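Local coordinates for protein Ara h 8 allergen isoform (Arachis hypogaea, PDB 6V8J) that belongs to the Bet v 1 family of plant pathogenesis-related proteins, is a peanut allergen, and probably binds abscisic acid, at residues G51-V56 with L68-A73; E96-K101 with V115-H120. All coordinates share one frame; numbering follows the deposited sequence.

Overall arrangement
Interaction 1 and interaction 2 each join the strands of a beta hairpin within one seven-stranded antiparallel sheet, and each hairpin has an inward and an outward face that the sequence makes different. Strand 80-87 runs between the two hairpins; the centres of the contacts lie about 13 Å apart, and their nearest atoms, about 5 Å apart, do not touch. Both are partly buried. In interaction 1 the inward face pairs a lysine with a histidine whose polar ends bond to residues outside the hairpin, while valine, leucine and lysine lie on the outer side. In interaction 2 the lysine-histidine contact lies on the outer face, while the inward face is apolar and aromatic, packed against helix 129-151.

Interaction 1: G51-V56 with L68-A73; sequences GTVKKV and LHKIDA
Lys54 and His69 meet on the inward side of the beta hairpin of strands 53-60 and 63-75, part of the seven-stranded antiparallel sheet of the Bet v 1 fold. Their backbones form a hydrogen-bonded pair, Lys54 N giving to His69 O at 2.8 Å and His69 N returning to Lys54 O at 2.9 Å, and this fixes the two side chains next to each other, pointing the same way. Lys54 CG stands beside its own backbone N (chi1 -37°) and the chain then runs straight, which lays the methylenes over one face of the imidazole: Lys54 CD sits 4.0 Å from the centroid of the His69 ring in a CH-pi contact. The polar ends have partners outside the hairpin: Lys54 NZ makes a salt bridge with Asp28 and His69 NE2 is hydrogen-bonded to Tyr81. On the same side, Ile71 CD1 rests 4.0 Å from Thr52 CB, extending the packing toward Gly51.

The other side of the hairpin is looser and faces solvent. Here Val53 CG2 lies obliquely across the shaft of Lys70, 4.0 Å from its CD, while Val53 CG1 is 4.2 Å from Leu68 CD2, which also reaches Lys55. The ammonium of Lys70 leads outward, away from the hairpin, toward a sulfate that it meets only at long, weak range. Before the strand begins, Gly51 and Thr52 continue the pairing: Ile71 N donates to Thr52 O, and Gly51 N reaches Ile71 O at 2.8 Å with an N-H...O angle of 163°.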
loop_
_atom_site.group_PDB
_atom_site.type_symbol
_atom_site.label_atom_id
_atom_site.label_comp_id
_atom_site.label_asym_id
_atom_site.label_seq_id
_atom_site.Cartn_x
_atom_site.Cartn_y
_atom_site.Cartn_z
ATOM N N GLY A 51 7.359 -11.542 -5.933
ATOM C CA GLY A 51 8.541 -11.933 -5.145
ATOM C C GLY A 51 9.472 -10.771 -4.928
ATOM O O GLY A 51 10.287 -10.856 -3.997
ATOM N N THR A 52 9.371 -9.734 -5.767
ATOM C CA THR A 52 10.128 -8.459 -5.646
ATOM C C THR A 52 9.951 -7.850 -4.252
ATOM O O THR A 52 8.785 -7.684 -3.805
ATOM C CB THR A 52 9.670 -7.425 -6.679
ATOM O OG1 THR A 52 10.039 -7.938 -7.968
ATOM C CG2 THR A 52 10.331 -6.091 -6.480
ATOM N N VAL A 53 11.064 -7.550 -3.594
ATOM C CA VAL A 53 11.058 -6.821 -2.304
ATOM C C VAL A 53 11.621 -5.411 -2.554
ATOM O O VAL A 53 12.658 -5.263 -3.270
ATOM C CB VAL A 53 11.813 -7.576 -1.207
ATOM C CG1 VAL A 53 12.017 -6.732 0.051
ATOM C CG2 VAL A 53 11.042 -8.826 -0.830
ATOM N N LYS A 54 10.932 -4.438 -1.979
ATOM C CA LYS A 54 11.278 -2.995 -2.016
ATOM C C LYS A 54 11.513 -2.513 -0.590
ATOM O O LYS A 54 10.844 -3.037 0.346
ATOM C CB LYS A 54 10.163 -2.113 -2.581
ATOM C CG LYS A 54 9.344 -2.670 -3.731
ATOM C CD LYS A 54 8.163 -1.781 -3.990
ATOM C CE LYS A 54 7.281 -2.186 -5.154
ATOM N NZ LYS A 54 6.251 -1.159 -5.408
ATOM N N LYS A 55 12.443 -1.570 -0.441
ATOM C CA LYS A 55 12.701 -0.858 0.831
ATOM C C LYS A 55 12.143 0.557 0.702
ATOM O O LYS A 55 12.529 1.253 -0.235
ATOM C CB LYS A 55 14.208 -0.879 1.124
ATOM C CG LYS A 55 14.712 0.120 2.164
ATOM C CD LYS A 55 16.226 0.075 2.384
ATOM C CE LYS A 55 16.614 -1.160 3.179
ATOM N NZ LYS A 55 18.026 -1.610 3.007
ATOM N N VAL A 56 11.208 0.921 1.579
ATOM C CA VAL A 56 10.569 2.261 1.681
ATOM C C VAL A 56 11.229 2.953 2.872
ATOM O O VAL A 56 11.066 2.467 4.000
ATOM C CB VAL A 56 9.036 2.175 1.839
ATOM C CG1 VAL A 56 8.399 3.543 1.916
ATOM C CG2 VAL A 56 8.388 1.346 0.732
ATOM N N LEU A 68 9.628 -2.922 4.675
ATOM C CA LEU A 68 9.862 -3.729 3.457
ATOM C C LEU A 68 8.506 -4.071 2.850
ATOM O O LEU A 68 7.577 -4.356 3.599
ATOM C CB LEU A 68 10.658 -4.988 3.815
ATOM C CG LEU A 68 12.083 -4.760 4.325
ATOM C CD1 LEU A 68 12.719 -6.048 4.781
ATOM C CD2 LEU A 68 12.951 -4.125 3.270
ATOM N N HIS A 69 8.470 -4.089 1.529
ATOM C CA HIS A 69 7.252 -4.241 0.708
ATOM C C HIS A 69 7.498 -5.346 -0.331
ATOM O O HIS A 69 8.363 -5.158 -1.182
ATOM C CB HIS A 69 6.915 -2.863 0.132
ATOM C CG HIS A 69 5.856 -2.828 -0.901
ATOM N ND1 HIS A 69 4.816 -1.932 -0.848
ATOM C CD2 HIS A 69 5.691 -3.536 -2.032
ATOM C CE1 HIS A 69 4.055 -2.103 -1.901
ATOM N NE2 HIS A 69 4.564 -3.078 -2.634
ATOM N N LYS A 70 6.781 -6.467 -0.198
ATOM C CA LYS A 70 6.921 -7.640 -1.088
ATOM C C LYS A 70 5.726 -7.674 -2.041
ATOM O O LYS A 70 4.589 -7.597 -1.544
ATOM C CB LYS A 70 6.977 -8.931 -0.269
ATOM C CG LYS A 70 7.222 -10.194 -1.092
ATOM C CD LYS A 70 7.916 -11.327 -0.323
ATOM C CE LYS A 70 8.037 -12.580 -1.155
ATOM N NZ LYS A 70 9.234 -13.375 -0.791
ATOM N N ILE A 71 5.958 -7.879 -3.342
ATOM C CA ILE A 71 4.844 -8.120 -4.304
ATOM C C ILE A 71 4.399 -9.581 -4.161
ATOM O O ILE A 71 5.222 -10.492 -4.374
ATOM C CB ILE A 71 5.203 -7.761 -5.757
ATOM C CG1 ILE A 71 5.799 -6.352 -5.890
ATOM C CG2 ILE A 71 3.974 -7.947 -6.635
ATOM C CD1 ILE A 71 6.059 -5.897 -7.330
ATOM N N ASP A 72 3.140 -9.815 -3.810
ATOM C CA ASP A 72 2.601 -11.196 -3.696
ATOM C C ASP A 72 1.970 -11.584 -5.036
ATOM O O ASP A 72 2.173 -12.718 -5.476
ATOM C CB ASP A 72 1.637 -11.310 -2.520
ATOM C CG ASP A 72 2.257 -10.946 -1.198
ATOM O OD1 ASP A 72 3.334 -11.511 -0.882
ATOM O OD2 ASP A 72 1.663 -10.105 -0.490
ATOM N N ALA A 73 1.246 -10.665 -5.682
ATOM C CA ALA A 73 0.631 -10.910 -7.010
ATOM C C ALA A 73 0.517 -9.582 -7.740
ATOM O O ALA A 73 0.427 -8.526 -7.091
ATOM C CB ALA A 73 -0.705 -11.596 -6.891
#

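Interaction 2: E96-K101 with V115-H120; sequences EKVSFK and VSVTFH. With SO4 (sulfate ion), chain H.
With chi1 at 64°, Lys97 CG stands between its own backbone N and carbonyl carbon, and the extended chain beyond it crosses the ring of His120, whose CG lies beside its backbone N (chi1 -67°). Lys97 CE thereby comes 3.4 Å from the centroid of the His120 ring, almost exactly on the ring normal, a CH-pi contact. Beyond the ring, Lys97 NZ makes a weak hydrogen bond to O4 of a sulfate, probably from the crystallisation liquor. A classic beta bulge sets two residues, Glu96 and Lys97, opposite the single His120: Glu96 N donates to His120 O at 2.7 Å, Lys97 N only weakly.

The opposite face is apolar. Val98 CG1 lies over the Phe119 ring, 4.1 Å from its centroid, and also presses on Val117 CG2, at 3.3 Å closer than two methyls normally approach. Val117 CG2 in turn covers one face of Phe100, nearer the ring's margin than its centre, 3.6 Å from Phe100 CE1.

Both phenylalanines pack against Val135 of helix 129-151, and Phe119 also meets the ring of His132. Phe100 stacks on Tyr83 of strand 80-87, while strand 3-12 flanks the hairpin beyond strand 110-121.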
loop_
_atom_site.group_PDB
_atom_site.type_symbol
_atom_site.label_atom_id
_atom_site.label_comp_id
_atom_site.label_asym_id
_atom_site.label_seq_id
_atom_site.Cartn_x
_atom_site.Cartn_y
_atom_site.Cartn_z
ATOM N N GLU A 96 3.423 -8.497 12.954
ATOM C CA GLU A 96 4.487 -9.185 12.181
ATOM C C GLU A 96 4.489 -8.599 10.774
ATOM O O GLU A 96 5.533 -8.210 10.293
ATOM C CB GLU A 96 4.202 -10.683 12.088
ATOM C CG GLU A 96 4.393 -11.449 13.385
ATOM C CD GLU A 96 3.966 -12.906 13.295
ATOM O OE1 GLU A 96 3.697 -13.519 14.345
ATOM O OE2 GLU A 96 3.873 -13.408 12.161
ATOM N N LYS A 97 3.307 -8.487 10.181
ATOM C CA LYS A 97 3.212 -8.115 8.754
ATOM C C LYS A 97 1.764 -7.757 8.424
ATOM O O LYS A 97 0.884 -8.212 9.114
ATOM C CB LYS A 97 3.701 -9.253 7.851
ATOM C CG LYS A 97 2.885 -10.536 7.903
ATOM C CD LYS A 97 3.376 -11.632 6.985
ATOM C CE LYS A 97 2.562 -12.902 7.041
ATOM N NZ LYS A 97 3.051 -13.969 6.139
ATOM N N VAL A 98 1.578 -6.962 7.382
ATOM C CA VAL A 98 0.213 -6.604 6.891
ATOM C C VAL A 98 0.151 -6.937 5.405
ATOM O O VAL A 98 0.933 -6.367 4.631
ATOM C CB VAL A 98 -0.172 -5.145 7.192
ATOM C CG1 VAL A 98 -1.647 -4.906 6.868
ATOM C CG2 VAL A 98 0.108 -4.776 8.636
ATOM N N SER A 99 -0.792 -7.796 5.032
ATOM C CA SER A 99 -1.018 -8.247 3.637
ATOM C C SER A 99 -2.254 -7.541 3.070
ATOM O O SER A 99 -3.336 -7.622 3.682
ATOM C CB SER A 99 -1.140 -9.739 3.550
ATOM O OG SER A 99 0.092 -10.320 3.881
ATOM N N PHE A 100 -2.042 -6.866 1.939
ATOM C CA PHE A 100 -3.052 -6.169 1.127
ATOM C C PHE A 100 -3.355 -6.978 -0.128
ATOM O O PHE A 100 -2.378 -7.464 -0.820
ATOM C CB PHE A 100 -2.520 -4.793 0.740
ATOM C CG PHE A 100 -2.338 -3.830 1.884
ATOM C CD1 PHE A 100 -3.383 -3.018 2.265
ATOM C CD2 PHE A 100 -1.155 -3.794 2.617
ATOM C CE1 PHE A 100 -3.245 -2.144 3.334
ATOM C CE2 PHE A 100 -1.024 -2.930 3.687
ATOM C CZ PHE A 100 -2.062 -2.083 4.012
ATOM N N LYS A 101 -4.653 -7.127 -0.418
ATOM C CA LYS A 101 -5.135 -7.588 -1.746
ATOM C C LYS A 101 -6.008 -6.461 -2.323
ATOM O O LYS A 101 -7.007 -6.054 -1.671
ATOM C CB LYS A 101 -5.858 -8.933 -1.651
ATOM C CG LYS A 101 -5.035 -10.044 -1.017
ATOM C CD LYS A 101 -5.827 -11.189 -0.411
ATOM C CE LYS A 101 -6.174 -12.210 -1.456
ATOM N NZ LYS A 101 -7.387 -12.972 -1.078
ATOM N N VAL A 115 -10.406 -3.388 -1.654
ATOM C CA VAL A 115 -9.206 -3.694 -0.838
ATOM C C VAL A 115 -9.574 -4.744 0.204
ATOM O O VAL A 115 -10.589 -4.591 0.884
ATOM C CB VAL A 115 -8.585 -2.434 -0.219
ATOM C CG1 VAL A 115 -7.542 -2.788 0.815
ATOM C CG2 VAL A 115 -7.975 -1.559 -1.290
ATOM N N SER A 116 -8.728 -5.766 0.301
ATOM C CA SER A 116 -8.771 -6.701 1.441
ATOM C C SER A 116 -7.454 -6.591 2.203
ATOM O O SER A 116 -6.415 -6.664 1.578
ATOM C CB SER A 116 -9.024 -8.083 0.957
ATOM O OG SER A 116 -9.299 -8.919 2.049
ATOM N N VAL A 117 -7.512 -6.404 3.512
ATOM C CA VAL A 117 -6.241 -6.290 4.277
ATOM C C VAL A 117 -6.221 -7.356 5.372
ATOM O O VAL A 117 -7.263 -7.651 5.937
ATOM C CB VAL A 117 -6.016 -4.870 4.819
ATOM C CG1 VAL A 117 -7.123 -4.457 5.750
ATOM C CG2 VAL A 117 -4.646 -4.688 5.459
ATOM N N THR A 118 -5.037 -7.900 5.624
ATOM C CA THR A 118 -4.813 -8.935 6.650
ATOM C C THR A 118 -3.658 -8.498 7.559
ATOM O O THR A 118 -2.523 -8.394 7.095
ATOM C CB THR A 118 -4.568 -10.300 5.998
ATOM O OG1 THR A 118 -5.695 -10.681 5.213
ATOM C CG2 THR A 118 -4.250 -11.370 7.010
ATOM N N PHE A 119 -3.985 -8.269 8.824
ATOM C CA PHE A 119 -3.005 -7.907 9.865
ATOM C C PHE A 119 -2.546 -9.204 10.551
ATOM O O PHE A 119 -3.377 -9.933 11.064
ATOM C CB PHE A 119 -3.656 -6.951 10.869
ATOM C CG PHE A 119 -4.063 -5.600 10.327
ATOM C CD1 PHE A 119 -5.241 -5.431 9.628
ATOM C CD2 PHE A 119 -3.259 -4.491 10.532
ATOM C CE1 PHE A 119 -5.591 -4.189 9.132
ATOM C CE2 PHE A 119 -3.610 -3.249 10.040
ATOM C CZ PHE A 119 -4.776 -3.103 9.335
ATOM N N HIS A 120 -1.243 -9.452 10.550
ATOM C CA HIS A 120 -0.665 -10.662 11.187
ATOM C C HIS A 120 0.014 -10.233 12.477
ATOM O O HIS A 120 0.960 -9.466 12.410
ATOM C CB HIS A 120 0.382 -11.314 10.281
ATOM C CG HIS A 120 -0.191 -11.895 9.043
ATOM N ND1 HIS A 120 -0.411 -13.230 8.886
ATOM C CD2 HIS A 120 -0.627 -11.315 7.918
ATOM C CE1 HIS A 120 -0.939 -13.450 7.714
ATOM N NE2 HIS A 120 -1.088 -12.303 7.108
HETATM S S SO4 H . 7.110 -13.870 4.723
HETATM O O1 SO4 H . 7.342 -12.806 5.668
HETATM O O2 SO4 H . 8.009 -13.737 3.605
HETATM O O3 SO4 H . 7.339 -15.134 5.370
HETATM O O4 SO4 H . 5.748 -13.803 4.260
#